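Local coordinates for DNA helicase assembly protein (Enterobacteria phage T4, PDB 1C1K) that loads the replicative helicase onto fork DNA coated with single-stranded-DNA-binding protein, and coordinates leading- and lagging-strand synthesis during phage DNA replication, at residues I2-P7 / R194-I199; G9-I14 / K65-E70; I76-A81 / A93-F98. All blocks are in the same frame, centred on the assembly; numbering follows the deposited sequence.

Overall arrangement
In this largely helical monomer the three contacts show how chemistry follows place. Interaction 3 is buried: an asparagine amide and a phenylalanine ring join helix 68-81 to helix 95-107. Interactions 1 and 2 are more exposed and rely more on polar groups. Interaction 1 pairs the N-terminal strand with residues 197-199 through backbone hydrogen bonds, with leucine and isoleucine packed on one face; interaction 2 fixes the following loop to the start of helix 68-81 with backbone hydrogen bonds, salt bridges and waters. Interactions 2 and 3 thus share that helix, at its two ends. The centres lie about 17 Å apart pairwise, yet each contact touches the others, for example through M6 and K69.

Interaction 1: residues I2-P7 / R194-I199; sequences IKLRMP and RKILNI
Strands 2-4 and 197-199 form a two-stranded antiparallel sheet that ties the N-terminus to the C-terminal part of the chain. I2, L4, L197 and I199 share one face. L4 and L197 lie side by side and point the same way, both with CG anti to the carbonyl carbon, and L4 CD1 presses to 3.3 Å from L197 CD2, closer than usual for two methyl groups. I2 meets the same leucine differently: its chain crosses that of L197 obliquely, with CG1 anti to the backbone N (chi1 178°), so that its tip CD1 reaches L197 CD2. Against I199 it runs alongside, CG1 to CG1 at 3.8 Å. I162 of helix 158-168 touches both L197 and I199.

The opposite face carries K3 and N198, whose backbones make the hydrogen-bonded pair. K3 N gives to a lone pair of N198 O, whereas N198 N meets K3 O nearly along the C=O axis at 2.6 Å. Just past the strand, R5 N continues the pairing with a straight bond of 2.5 Å to I196 O (N-H...O 167°).

R5 then lays its side chain back across the carbonyls of K195, I196 and L197. Extended from CG to NE, it passes CB and CG over I196 O and brings NH1 to 2.6 Å from L197 O, a weak bond because of its bent angle (118°). NH1 lies equally near K195 O, and N198 CA sits over one guanidinium face, towards the rim.

The chemistry is therefore divided: tight aliphatic contact on the face of the leucines and isoleucines, and, beyond the end of the paired strand 2-4, a cation among backbone carbonyls, whose partial negative charge would probably favour it.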
ATOM      1  N   ILE A   2      -9.979  -8.540  -3.629  1.00  8.90           N
ATOM      2  CA  ILE A   2      -9.025  -7.471  -3.850  1.00  9.27           C
ATOM      3  C   ILE A   2      -8.031  -7.808  -4.951  1.00  9.71           C
ATOM      4  O   ILE A   2      -7.465  -8.897  -4.986  1.00 10.46           O
ATOM      5  CB  ILE A   2      -8.266  -7.147  -2.531  1.00  8.82           C
ATOM      6  CG1 ILE A   2      -7.223  -6.054  -2.767  1.00  6.80           C
ATOM      7  CG2 ILE A   2      -7.624  -8.415  -1.973  1.00  7.77           C
ATOM      8  CD1 ILE A   2      -6.616  -5.497  -1.483  1.00  7.33           C
ATOM      9  N   LYS A   3      -7.827  -6.853  -5.847  1.00 10.89           N
ATOM     10  CA  LYS A   3      -6.905  -7.015  -6.962  1.00 12.19           C
ATOM     11  C   LYS A   3      -6.192  -5.697  -7.207  1.00 12.10           C
ATOM     12  O   LYS A   3      -6.790  -4.629  -7.096  1.00 11.53           O
ATOM     13  CB  LYS A   3      -7.666  -7.412  -8.227  1.00 15.14           C
ATOM     14  CG  LYS A   3      -7.433  -8.838  -8.665  1.00 21.59           C
ATOM     15  CD  LYS A   3      -6.229  -8.933  -9.590  1.00 25.74           C
ATOM     16  CE  LYS A   3      -6.625  -9.477 -10.955  1.00 28.17           C
ATOM     17  NZ  LYS A   3      -6.338  -8.502 -12.049  1.00 30.46           N
ATOM     18  N   LEU A   4      -4.909  -5.779  -7.527  1.00 12.07           N
ATOM     19  CA  LEU A   4      -4.116  -4.592  -7.805  1.00 12.43           C
ATOM     20  C   LEU A   4      -4.360  -4.180  -9.248  1.00 13.39           C
ATOM     21  O   LEU A   4      -4.331  -5.020 -10.152  1.00 13.94           O
ATOM     22  CB  LEU A   4      -2.627  -4.894  -7.631  1.00 13.89           C
ATOM     23  CG  LEU A   4      -1.970  -4.679  -6.273  1.00 15.82           C
ATOM     24  CD1 LEU A   4      -2.133  -3.226  -5.855  1.00 17.92           C
ATOM     25  CD2 LEU A   4      -2.587  -5.626  -5.251  1.00 17.33           C
ATOM     26  N   ARG A   5      -4.619  -2.898  -9.465  1.00 11.55           N
ATOM     27  CA  ARG A   5      -4.809  -2.402 -10.818  1.00 12.56           C
ATOM     28  C   ARG A   5      -3.394  -2.396 -11.388  1.00 11.64           C
ATOM     29  O   ARG A   5      -2.432  -2.101 -10.676  1.00 11.05           O
ATOM     30  CB  ARG A   5      -5.401  -0.991 -10.792  1.00 13.63           C
ATOM     31  CG  ARG A   5      -6.823  -0.951 -10.253  1.00 15.58           C
ATOM     32  CD  ARG A   5      -7.413   0.446 -10.287  1.00 18.32           C
ATOM     33  NE  ARG A   5      -8.826   0.425  -9.915  1.00 21.88           N
ATOM     34  CZ  ARG A   5      -9.275   0.615  -8.678  1.00 24.73           C
ATOM     35  NH1 ARG A   5      -8.424   0.841  -7.686  1.00 26.00           N
ATOM     36  NH2 ARG A   5     -10.578   0.570  -8.428  1.00 26.09           N
ATOM     37  N   MET A   6      -3.262  -2.743 -12.660  1.00  9.89           N
ATOM     38  CA  MET A   6      -1.943  -2.806 -13.279  1.00  9.98           C
ATOM     39  C   MET A   6      -1.895  -2.152 -14.649  1.00  8.48           C
ATOM     40  O   MET A   6      -2.921  -1.979 -15.307  1.00  9.08           O
ATOM     41  CB  MET A   6      -1.509  -4.271 -13.423  1.00 11.95           C
ATOM     42  CG  MET A   6      -1.485  -5.054 -12.119  1.00 13.52           C
ATOM     43  SD  MET A   6       0.028  -4.746 -11.192  1.00 19.08           S
ATOM     44  CE  MET A   6       1.197  -5.466 -12.259  1.00 14.44           C
ATOM     45  N   PRO A   7      -0.692  -1.758 -15.091  1.00  7.49           N
ATOM     46  CA  PRO A   7      -0.587  -1.135 -16.412  1.00  7.60           C
ATOM     47  C   PRO A   7      -1.029  -2.156 -17.463  1.00  6.11           C
ATOM     48  O   PRO A   7      -0.888  -3.358 -17.257  1.00  5.93           O
ATOM     49  CB  PRO A   7       0.897  -0.786 -16.533  1.00  9.28           C
ATOM     50  CG  PRO A   7       1.582  -1.645 -15.512  1.00 10.40           C
ATOM     51  CD  PRO A   7       0.604  -1.837 -14.402  1.00  7.98           C
ATOM     52  N   ARG A 194      -4.710   2.989  -2.210  1.00  4.64           N
ATOM     53  CA  ARG A 194      -6.136   2.728  -2.356  1.00  5.62           C
ATOM     54  C   ARG A 194      -6.590   2.953  -3.804  1.00  5.99           C
ATOM     55  O   ARG A 194      -7.486   2.273  -4.294  1.00  7.10           O
ATOM     56  CB  ARG A 194      -6.932   3.621  -1.387  1.00  5.67           C
ATOM     57  CG  ARG A 194      -8.450   3.455  -1.452  1.00  7.33           C
ATOM     58  CD  ARG A 194      -9.153   4.208  -0.311  1.00  7.37           C
ATOM     59  NE  ARG A 194      -9.015   5.659  -0.430  1.00  7.73           N
ATOM     60  CZ  ARG A 194      -9.608   6.546   0.370  1.00  7.92           C
ATOM     61  NH1 ARG A 194     -10.393   6.142   1.366  1.00  7.47           N
ATOM     62  NH2 ARG A 194      -9.417   7.844   0.172  1.00  8.59           N
ATOM     63  N   LYS A 195      -5.963   3.907  -4.489  1.00  7.38           N
ATOM     64  CA  LYS A 195      -6.316   4.203  -5.878  1.00  7.90           C
ATOM     65  C   LYS A 195      -6.004   3.049  -6.830  1.00  8.79           C
ATOM     66  O   LYS A 195      -6.727   2.826  -7.804  1.00  7.16           O
ATOM     67  CB  LYS A 195      -5.582   5.460  -6.353  1.00  9.25           C
ATOM     68  CG  LYS A 195      -6.153   6.750  -5.780  1.00 12.10           C
ATOM     69  CD  LYS A 195      -5.496   7.977  -6.382  1.00 15.31           C
ATOM     70  CE  LYS A 195      -6.148   9.248  -5.848  1.00 17.94           C
ATOM     71  NZ  LYS A 195      -6.544  10.177  -6.944  1.00 22.41           N
ATOM     72  N   ILE A 196      -4.930   2.316  -6.559  1.00 10.32           N
ATOM     73  CA  ILE A 196      -4.576   1.208  -7.437  1.00 11.75           C
ATOM     74  C   ILE A 196      -5.160  -0.132  -6.987  1.00 12.61           C
ATOM     75  O   ILE A 196      -5.038  -1.133  -7.687  1.00 14.14           O
ATOM     76  CB  ILE A 196      -3.041   1.077  -7.595  1.00 14.48           C
ATOM     77  CG1 ILE A 196      -2.362   1.041  -6.235  1.00 15.34           C
ATOM     78  CG2 ILE A 196      -2.503   2.250  -8.405  1.00 14.70           C
ATOM     79  CD1 ILE A 196      -0.864   0.767  -6.323  1.00 18.83           C
ATOM     80  N   LEU A 197      -5.803  -0.154  -5.825  1.00 11.57           N
ATOM     81  CA  LEU A 197      -6.402  -1.390  -5.335  1.00 10.81           C
ATOM     82  C   LEU A 197      -7.869  -1.452  -5.728  1.00 11.92           C
ATOM     83  O   LEU A 197      -8.622  -0.513  -5.485  1.00 13.17           O
ATOM     84  CB  LEU A 197      -6.282  -1.486  -3.811  1.00 10.76           C
ATOM     85  CG  LEU A 197      -4.928  -1.889  -3.225  1.00  7.90           C
ATOM     86  CD1 LEU A 197      -4.985  -1.768  -1.709  1.00  8.69           C
ATOM     87  CD2 LEU A 197      -4.580  -3.314  -3.638  1.00  8.48           C
ATOM     88  N   ASN A 198      -8.263  -2.561  -6.345  1.00 11.84           N
ATOM     89  CA  ASN A 198      -9.641  -2.779  -6.764  1.00 12.13           C
ATOM     90  C   ASN A 198     -10.247  -3.661  -5.682  1.00 11.12           C
ATOM     91  O   ASN A 198      -9.997  -4.866  -5.630  1.00  8.48           O
ATOM     92  CB  ASN A 198      -9.672  -3.499  -8.112  1.00 15.11           C
ATOM     93  CG  ASN A 198     -11.054  -3.545  -8.717  1.00 17.79           C
ATOM     94  OD1 ASN A 198     -11.214  -3.860  -9.896  1.00 21.19           O
ATOM     95  ND2 ASN A 198     -12.064  -3.231  -7.918  1.00 20.05           N
ATOM     96  N   ILE A 199     -11.045  -3.051  -4.813  1.00 11.47           N
ATOM     97  CA  ILE A 199     -11.636  -3.780  -3.700  1.00 11.64           C
ATOM     98  C   ILE A 199     -13.150  -3.865  -3.733  1.00 12.60           C
ATOM     99  O   ILE A 199     -13.835  -2.874  -3.981  1.00 13.33           O
ATOM    100  CB  ILE A 199     -11.222  -3.126  -2.356  1.00 12.18           C
ATOM    101  CG1 ILE A 199      -9.713  -3.290  -2.141  1.00 10.23           C
ATOM    102  CG2 ILE A 199     -12.029  -3.724  -1.197  1.00 11.10           C
ATOM    103  CD1 ILE A 199      -9.143  -2.354  -1.092  1.00  9.66           C
TER

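Interaction 2: residues G9-I14 / K65-E70; sequences GGERYI and KYKLKE
A type I beta turn, G9 to R12, meets the N-terminal end of helix 68-81, where a salt-bridge network of E11, K67 and K69 spans the loop and the helix start. K67, at the N-cap position, can be followed outward. Its CB lies near G10 O. CG, anti to the carbonyl carbon, comes to 3.4 Å from both CZ and OH of Y13, whose side chain crosses it obliquely. CD passes E11 OE1, and CE sits between that oxygen and Y13 OH. Bends at chi3 and chi4 then turn NZ back onto the turn, where it gives one bond to a lone pair of E11 O at 3.0 Å and another to E11 OE1 from above the carboxylate plane.

The other oxygen of E11 belongs to K69. Although CG of K69 takes the crowded position between N and carbonyl carbon, the chain beyond it is extended and carries NZ to the syn lone pair of OE2 at 2.6 Å. Each lysine thus holds one carboxylate oxygen, which probably favours the charged form of E11.

Beneath the charges the backbones join directly. K69 N binds a lone pair of G10 O, and L68 N meets R12 O nearly along the C=O axis at 2.7 Å, so the turn supplies acceptors for the first helical N-H groups. L68 also points at the loop, touching P7 just before it and L22 of helix 16-30. K67 N gives a straight bond of 2.8 Å to the anti lone pair of E70 OE1, and one water joins that same carboxylate oxygen to Y13 OH and K65 O.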
ATOM      1  N   GLY A   9      -1.043  -4.457 -20.850  1.00  6.62           N
ATOM      2  CA  GLY A   9       0.024  -5.184 -21.526  1.00  7.47           C
ATOM      3  C   GLY A   9       1.140  -5.606 -20.588  1.00  5.99           C
ATOM      4  O   GLY A   9       2.323  -5.442 -20.894  1.00  6.64           O
ATOM      5  N   GLY A  10       0.751  -6.171 -19.451  1.00  6.51           N
ATOM      6  CA  GLY A  10       1.702  -6.593 -18.439  1.00  4.87           C
ATOM      7  C   GLY A  10       2.700  -7.674 -18.789  1.00  5.08           C
ATOM      8  O   GLY A  10       3.689  -7.822 -18.086  1.00  4.79           O
ATOM      9  N   GLU A  11       2.459  -8.434 -19.855  1.00  5.69           N
ATOM     10  CA  GLU A  11       3.390  -9.495 -20.237  1.00  5.73           C
ATOM     11  C   GLU A  11       4.574  -8.972 -21.045  1.00  5.54           C
ATOM     12  O   GLU A  11       5.528  -9.706 -21.302  1.00  5.97           O
ATOM     13  CB  GLU A  11       2.671 -10.568 -21.057  1.00  7.88           C
ATOM     14  CG  GLU A  11       1.609 -11.332 -20.284  1.00 11.17           C
ATOM     15  CD  GLU A  11       2.164 -12.012 -19.052  1.00 14.13           C
ATOM     16  OE1 GLU A  11       3.149 -12.773 -19.180  1.00 15.74           O
ATOM     17  OE2 GLU A  11       1.612 -11.784 -17.956  1.00 16.38           O
ATOM     18  N   ARG A  12       4.506  -7.703 -21.430  1.00  4.94           N
ATOM     19  CA  ARG A  12       5.549  -7.073 -22.239  1.00  5.02           C
ATOM     20  C   ARG A  12       6.896  -6.845 -21.571  1.00  4.55           C
ATOM     21  O   ARG A  12       6.988  -6.630 -20.363  1.00  4.59           O
ATOM     22  CB  ARG A  12       5.092  -5.691 -22.722  1.00  6.35           C
ATOM     23  CG  ARG A  12       3.971  -5.655 -23.720  1.00  9.19           C
ATOM     24  CD  ARG A  12       3.649  -4.199 -24.051  1.00 11.50           C
ATOM     25  NE  ARG A  12       2.947  -3.530 -22.954  1.00 14.25           N
ATOM     26  CZ  ARG A  12       3.006  -2.224 -22.699  1.00 15.43           C
ATOM     27  NH1 ARG A  12       3.739  -1.419 -23.455  1.00 16.85           N
ATOM     28  NH2 ARG A  12       2.312  -1.717 -21.693  1.00 16.76           N
ATOM     29  N   TYR A  13       7.944  -6.870 -22.388  1.00  3.19           N
ATOM     30  CA  TYR A  13       9.281  -6.556 -21.917  1.00  2.32           C
ATOM     31  C   TYR A  13       9.519  -5.152 -22.476  1.00  2.72           C
ATOM     32  O   TYR A  13       9.088  -4.834 -23.595  1.00  2.63           O
ATOM     33  CB  TYR A  13      10.308  -7.545 -22.461  1.00  2.64           C
ATOM     34  CG  TYR A  13      10.217  -8.884 -21.761  1.00  4.33           C
ATOM     35  CD1 TYR A  13       9.531  -9.945 -22.346  1.00  5.17           C
ATOM     36  CD2 TYR A  13      10.756  -9.069 -20.481  1.00  5.29           C
ATOM     37  CE1 TYR A  13       9.373 -11.162 -21.679  1.00  6.31           C
ATOM     38  CE2 TYR A  13      10.600 -10.287 -19.804  1.00  6.69           C
ATOM     39  CZ  TYR A  13       9.906 -11.323 -20.412  1.00  7.43           C
ATOM     40  OH  TYR A  13       9.731 -12.522 -19.759  1.00  9.07           O
ATOM     41  N   ILE A  14      10.177  -4.310 -21.684  1.00  2.78           N
ATOM     42  CA  ILE A  14      10.447  -2.931 -22.073  1.00  2.00           C
ATOM     43  C   ILE A  14      11.922  -2.595 -21.860  1.00  2.00           C
ATOM     44  O   ILE A  14      12.662  -3.400 -21.297  1.00  2.00           O
ATOM     45  CB  ILE A  14       9.543  -1.968 -21.260  1.00  2.00           C
ATOM     46  CG1 ILE A  14       9.852  -2.079 -19.761  1.00  2.26           C
ATOM     47  CG2 ILE A  14       8.079  -2.325 -21.507  1.00  2.20           C
ATOM     48  CD1 ILE A  14       9.023  -1.148 -18.891  1.00  3.10           C
ATOM     49  N   LYS A  65      15.356  -8.642 -17.488  1.00  4.48           N
ATOM     50  CA  LYS A  65      14.729  -9.819 -16.910  1.00  7.09           C
ATOM     51  C   LYS A  65      13.240  -9.847 -16.600  1.00  6.00           C
ATOM     52  O   LYS A  65      12.601 -10.889 -16.757  1.00  8.06           O
ATOM     53  CB  LYS A  65      15.493 -10.177 -15.632  1.00  9.41           C
ATOM     54  CG  LYS A  65      14.906 -11.328 -14.842  1.00 13.97           C
ATOM     55  CD  LYS A  65      15.805 -11.691 -13.675  1.00 17.98           C
ATOM     56  CE  LYS A  65      15.191 -12.789 -12.825  1.00 19.88           C
ATOM     57  NZ  LYS A  65      15.672 -14.139 -13.241  1.00 24.25           N
ATOM     58  N   TYR A  66      12.683  -8.723 -16.165  1.00  4.63           N
ATOM     59  CA  TYR A  66      11.285  -8.694 -15.751  1.00  4.52           C
ATOM     60  C   TYR A  66      10.257  -8.110 -16.705  1.00  4.49           C
ATOM     61  O   TYR A  66      10.508  -7.108 -17.368  1.00  3.65           O
ATOM     62  CB  TYR A  66      11.181  -7.967 -14.403  1.00  4.56           C
ATOM     63  CG  TYR A  66      12.045  -8.577 -13.321  1.00  6.41           C
ATOM     64  CD1 TYR A  66      13.308  -8.056 -13.029  1.00  6.10           C
ATOM     65  CD2 TYR A  66      11.611  -9.690 -12.601  1.00  7.12           C
ATOM     66  CE1 TYR A  66      14.118  -8.625 -12.052  1.00  7.75           C
ATOM     67  CE2 TYR A  66      12.415 -10.269 -11.616  1.00  9.31           C
ATOM     68  CZ  TYR A  66      13.665  -9.731 -11.352  1.00  8.76           C
ATOM     69  OH  TYR A  66      14.467 -10.314 -10.401  1.00 11.24           O
ATOM     70  N   LYS A  67       9.087  -8.749 -16.746  1.00  3.76           N
ATOM     71  CA  LYS A  67       7.986  -8.292 -17.581  1.00  4.24           C
ATOM     72  C   LYS A  67       7.388  -7.067 -16.905  1.00  4.13           C
ATOM     73  O   LYS A  67       7.611  -6.836 -15.716  1.00  3.46           O
ATOM     74  CB  LYS A  67       6.910  -9.370 -17.705  1.00  6.84           C
ATOM     75  CG  LYS A  67       7.416 -10.737 -18.110  1.00 10.95           C
ATOM     76  CD  LYS A  67       6.342 -11.793 -17.874  1.00 14.12           C
ATOM     77  CE  LYS A  67       6.441 -12.913 -18.889  1.00 18.29           C
ATOM     78  NZ  LYS A  67       6.069 -12.447 -20.261  1.00 20.08           N
ATOM     79  N   LEU A  68       6.626  -6.287 -17.661  1.00  4.01           N
ATOM     80  CA  LEU A  68       6.007  -5.078 -17.133  1.00  3.83           C
ATOM     81  C   LEU A  68       5.227  -5.309 -15.836  1.00  4.62           C
ATOM     82  O   LEU A  68       5.363  -4.539 -14.884  1.00  3.61           O
ATOM     83  CB  LEU A  68       5.085  -4.463 -18.190  1.00  5.06           C
ATOM     84  CG  LEU A  68       4.277  -3.228 -17.773  1.00  5.91           C
ATOM     85  CD1 LEU A  68       5.211  -2.140 -17.254  1.00  5.38           C
ATOM     86  CD2 LEU A  68       3.469  -2.714 -18.964  1.00  4.48           C
ATOM     87  N   LYS A  69       4.412  -6.360 -15.795  1.00  5.21           N
ATOM     88  CA  LYS A  69       3.628  -6.648 -14.595  1.00  7.43           C
ATOM     89  C   LYS A  69       4.535  -6.897 -13.386  1.00  7.22           C
ATOM     90  O   LYS A  69       4.248  -6.438 -12.273  1.00  6.88           O
ATOM     91  CB  LYS A  69       2.712  -7.857 -14.833  1.00  7.76           C
ATOM     92  CG  LYS A  69       3.446  -9.149 -15.146  1.00 13.11           C
ATOM     93  CD  LYS A  69       2.469 -10.295 -15.404  1.00 16.90           C
ATOM     94  CE  LYS A  69       3.150 -11.642 -15.221  1.00 19.45           C
ATOM     95  NZ  LYS A  69       2.266 -12.773 -15.627  1.00 21.58           N
ATOM     96  N   GLU A  70       5.636  -7.611 -13.604  1.00  6.14           N
ATOM     97  CA  GLU A  70       6.573  -7.892 -12.521  1.00  7.00           C
ATOM     98  C   GLU A  70       7.272  -6.596 -12.083  1.00  6.10           C
ATOM     99  O   GLU A  70       7.460  -6.348 -10.887  1.00  5.71           O
ATOM    100  CB  GLU A  70       7.605  -8.926 -12.981  1.00  8.76           C
ATOM    101  CG  GLU A  70       6.985 -10.270 -13.373  1.00 11.50           C
ATOM    102  CD  GLU A  70       7.986 -11.251 -13.970  1.00 16.13           C
ATOM    103  OE1 GLU A  70       8.701 -10.889 -14.934  1.00 14.67           O
ATOM    104  OE2 GLU A  70       8.052 -12.399 -13.479  1.00 19.31           O
TER
HETATM  105  O   HOH W   1       3.562 -14.814 -17.353  1.00 30.42           O
HETATM  106  O   HOH W   2      10.196 -12.302 -16.816  1.00 19.83           O
HETATM  107  O   HOH W   3      11.294  -5.558 -19.433  1.00  2.00           O

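Interaction 3: residues I76-A81 / A93-F98; sequences ISNLVA and ADALVF
N78 and F98 carry this buried contact, their side chains sliding past each other in opposite directions with amide and ring planes 46° apart. The amide of N78 reaches across to helix 95-107 with ND2, which gives a nearly straight hydrogen bond of 3.0 Å to A95 O (170°). That oxygen lies in the plane of the amide, but the donor approaches from above the carbonyl plane of A95 and not along a lone pair. OD1 on the other branch touches carbon instead, 3.2 Å from A95 CA and 3.5 Å from F98 CB, while the methyl of A95 rests against the amide.

F98 leaves its helix with CG anti to the backbone N (chi1 -173°), and this sends the ring across to the neighbouring backbone. CE2 comes to 3.4 Å from S77 O and CZ equally close to A81 C. The methyl of A81 lies in the ring plane, at the edge, with CB 3.7 Å from CZ.

Two helices close in sequence, 68-81 and 95-107, are thereby packed C-terminal end against N-terminal end.

Further out, the amide is fixed by its own helix and the residue beyond it: ND2 also gives to I74 O, and OD1 accepts from N82 ND2, which in turn reaches A93 O. Both branches of N78 are thus satisfied despite burial. S77 OG bonds mainly to L73 O within its helix, with I74 O as a second acceptor close by. Y99 and Y102 of helix 95-107 extend the packing along S77, and I90 lies against both N78 and A95.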
ATOM      1  N   ILE A  76       5.739  -1.142  -6.828  1.00  5.73           N
ATOM      2  CA  ILE A  76       4.606  -0.915  -5.936  1.00  6.28           C
ATOM      3  C   ILE A  76       4.875  -1.495  -4.546  1.00  6.72           C
ATOM      4  O   ILE A  76       4.761  -0.791  -3.543  1.00  7.02           O
ATOM      5  CB  ILE A  76       3.303  -1.536  -6.499  1.00  7.22           C
ATOM      6  CG1 ILE A  76       2.870  -0.787  -7.760  1.00  7.58           C
ATOM      7  CG2 ILE A  76       2.183  -1.447  -5.460  1.00  9.14           C
ATOM      8  CD1 ILE A  76       1.833  -1.534  -8.587  1.00  9.77           C
ATOM      9  N   SER A  77       5.234  -2.773  -4.485  1.00  7.76           N
ATOM     10  CA  SER A  77       5.501  -3.408  -3.196  1.00  7.78           C
ATOM     11  C   SER A  77       6.521  -2.623  -2.384  1.00  8.41           C
ATOM     12  O   SER A  77       6.313  -2.371  -1.195  1.00  9.50           O
ATOM     13  CB  SER A  77       5.986  -4.849  -3.389  1.00  7.36           C
ATOM     14  OG  SER A  77       7.263  -4.890  -3.997  1.00  8.07           O
ATOM     15  N   ASN A  78       7.617  -2.219  -3.022  1.00  7.40           N
ATOM     16  CA  ASN A  78       8.661  -1.463  -2.335  1.00  7.10           C
ATOM     17  C   ASN A  78       8.229  -0.070  -1.899  1.00  8.95           C
ATOM     18  O   ASN A  78       8.444   0.325  -0.753  1.00 10.32           O
ATOM     19  CB  ASN A  78       9.899  -1.331  -3.221  1.00  6.24           C
ATOM     20  CG  ASN A  78      10.824  -2.518  -3.102  1.00  5.76           C
ATOM     21  OD1 ASN A  78      11.677  -2.570  -2.212  1.00  7.05           O
ATOM     22  ND2 ASN A  78      10.662  -3.487  -3.996  1.00  4.73           N
ATOM     23  N   LEU A  79       7.623   0.684  -2.807  1.00  8.73           N
ATOM     24  CA  LEU A  79       7.214   2.042  -2.476  1.00 10.32           C
ATOM     25  C   LEU A  79       6.075   2.119  -1.470  1.00 11.93           C
ATOM     26  O   LEU A  79       5.874   3.156  -0.834  1.00 12.81           O
ATOM     27  CB  LEU A  79       6.856   2.802  -3.754  1.00 10.46           C
ATOM     28  CG  LEU A  79       8.096   3.147  -4.582  1.00  8.88           C
ATOM     29  CD1 LEU A  79       7.690   3.496  -6.000  1.00 11.32           C
ATOM     30  CD2 LEU A  79       8.837   4.313  -3.934  1.00  9.85           C
ATOM     31  N   VAL A  80       5.331   1.032  -1.313  1.00 12.37           N
ATOM     32  CA  VAL A  80       4.235   1.032  -0.351  1.00 14.72           C
ATOM     33  C   VAL A  80       4.688   0.560   1.025  1.00 16.02           C
ATOM     34  O   VAL A  80       4.556   1.286   2.017  1.00 16.88           O
ATOM     35  CB  VAL A  80       3.068   0.114  -0.790  1.00 13.56           C
ATOM     36  CG1 VAL A  80       2.101  -0.084   0.378  1.00 14.94           C
ATOM     37  CG2 VAL A  80       2.343   0.712  -1.968  1.00 12.84           C
ATOM     38  N   ALA A  81       5.242  -0.651   1.071  1.00 17.60           N
ATOM     39  CA  ALA A  81       5.665  -1.272   2.324  1.00 18.67           C
ATOM     40  C   ALA A  81       7.139  -1.223   2.705  1.00 18.81           C
ATOM     41  O   ALA A  81       7.480  -1.523   3.847  1.00 18.96           O
ATOM     42  CB  ALA A  81       5.187  -2.714   2.348  1.00 18.83           C
ATOM     43  N   ALA A  93      17.498   0.270  -2.043  1.00 12.84           N
ATOM     44  CA  ALA A  93      16.551  -0.345  -1.106  1.00 13.46           C
ATOM     45  C   ALA A  93      16.479  -1.860  -1.038  1.00 13.65           C
ATOM     46  O   ALA A  93      15.594  -2.384  -0.357  1.00 13.60           O
ATOM     47  CB  ALA A  93      15.144   0.208  -1.362  1.00 13.49           C
ATOM     48  N   ASP A  94      17.387  -2.565  -1.712  1.00 14.01           N
ATOM     49  CA  ASP A  94      17.357  -4.029  -1.711  1.00 13.97           C
ATOM     50  C   ASP A  94      15.969  -4.438  -2.212  1.00 13.08           C
ATOM     51  O   ASP A  94      15.354  -5.383  -1.715  1.00 11.40           O
ATOM     52  CB  ASP A  94      17.578  -4.556  -0.289  1.00 17.95           C
ATOM     53  CG  ASP A  94      18.221  -5.927  -0.265  1.00 21.90           C
ATOM     54  OD1 ASP A  94      18.264  -6.537   0.826  1.00 25.70           O
ATOM     55  OD2 ASP A  94      18.682  -6.396  -1.331  1.00 23.92           O
ATOM     56  N   ALA A  95      15.501  -3.712  -3.220  1.00 11.02           N
ATOM     57  CA  ALA A  95      14.178  -3.901  -3.801  1.00  9.89           C
ATOM     58  C   ALA A  95      13.768  -5.293  -4.271  1.00  9.60           C
ATOM     59  O   ALA A  95      12.632  -5.709  -4.054  1.00  8.50           O
ATOM     60  CB  ALA A  95      13.993  -2.905  -4.942  1.00  9.46           C
ATOM     61  N   LEU A  96      14.666  -6.013  -4.927  1.00 10.45           N
ATOM     62  CA  LEU A  96      14.303  -7.333  -5.425  1.00 12.02           C
ATOM     63  C   LEU A  96      14.057  -8.314  -4.289  1.00 12.02           C
ATOM     64  O   LEU A  96      13.116  -9.110  -4.333  1.00 10.99           O
ATOM     65  CB  LEU A  96      15.385  -7.861  -6.370  1.00 13.06           C
ATOM     66  CG  LEU A  96      15.146  -7.664  -7.875  1.00 15.82           C
ATOM     67  CD1 LEU A  96      13.963  -6.734  -8.136  1.00 13.85           C
ATOM     68  CD2 LEU A  96      16.415  -7.115  -8.509  1.00 16.16           C
ATOM     69  N   VAL A  97      14.902  -8.252  -3.266  1.00 12.49           N
ATOM     70  CA  VAL A  97      14.742  -9.133  -2.120  1.00 13.22           C
ATOM     71  C   VAL A  97      13.400  -8.817  -1.470  1.00 12.66           C
ATOM     72  O   VAL A  97      12.611  -9.716  -1.188  1.00 13.50           O
ATOM     73  CB  VAL A  97      15.869  -8.913  -1.091  1.00 14.48           C
ATOM     74  CG1 VAL A  97      15.478  -9.512   0.245  1.00 15.29           C
ATOM     75  CG2 VAL A  97      17.154  -9.539  -1.588  1.00 13.64           C
ATOM     76  N   PHE A  98      13.140  -7.530  -1.253  1.00 12.13           N
ATOM     77  CA  PHE A  98      11.896  -7.098  -0.626  1.00 11.51           C
ATOM     78  C   PHE A  98      10.676  -7.528  -1.429  1.00 12.50           C
ATOM     79  O   PHE A  98       9.676  -7.965  -0.867  1.00 12.88           O
ATOM     80  CB  PHE A  98      11.887  -5.577  -0.448  1.00  9.55           C
ATOM     81  CG  PHE A  98      10.714  -5.074   0.346  1.00 10.12           C
ATOM     82  CD1 PHE A  98      10.825  -4.876   1.718  1.00 10.09           C
ATOM     83  CD2 PHE A  98       9.490  -4.832  -0.271  1.00  8.70           C
ATOM     84  CE1 PHE A  98       9.734  -4.450   2.467  1.00 12.13           C
ATOM     85  CE2 PHE A  98       8.392  -4.407   0.465  1.00 10.68           C
ATOM     86  CZ  PHE A  98       8.513  -4.215   1.840  1.00 11.42           C
TER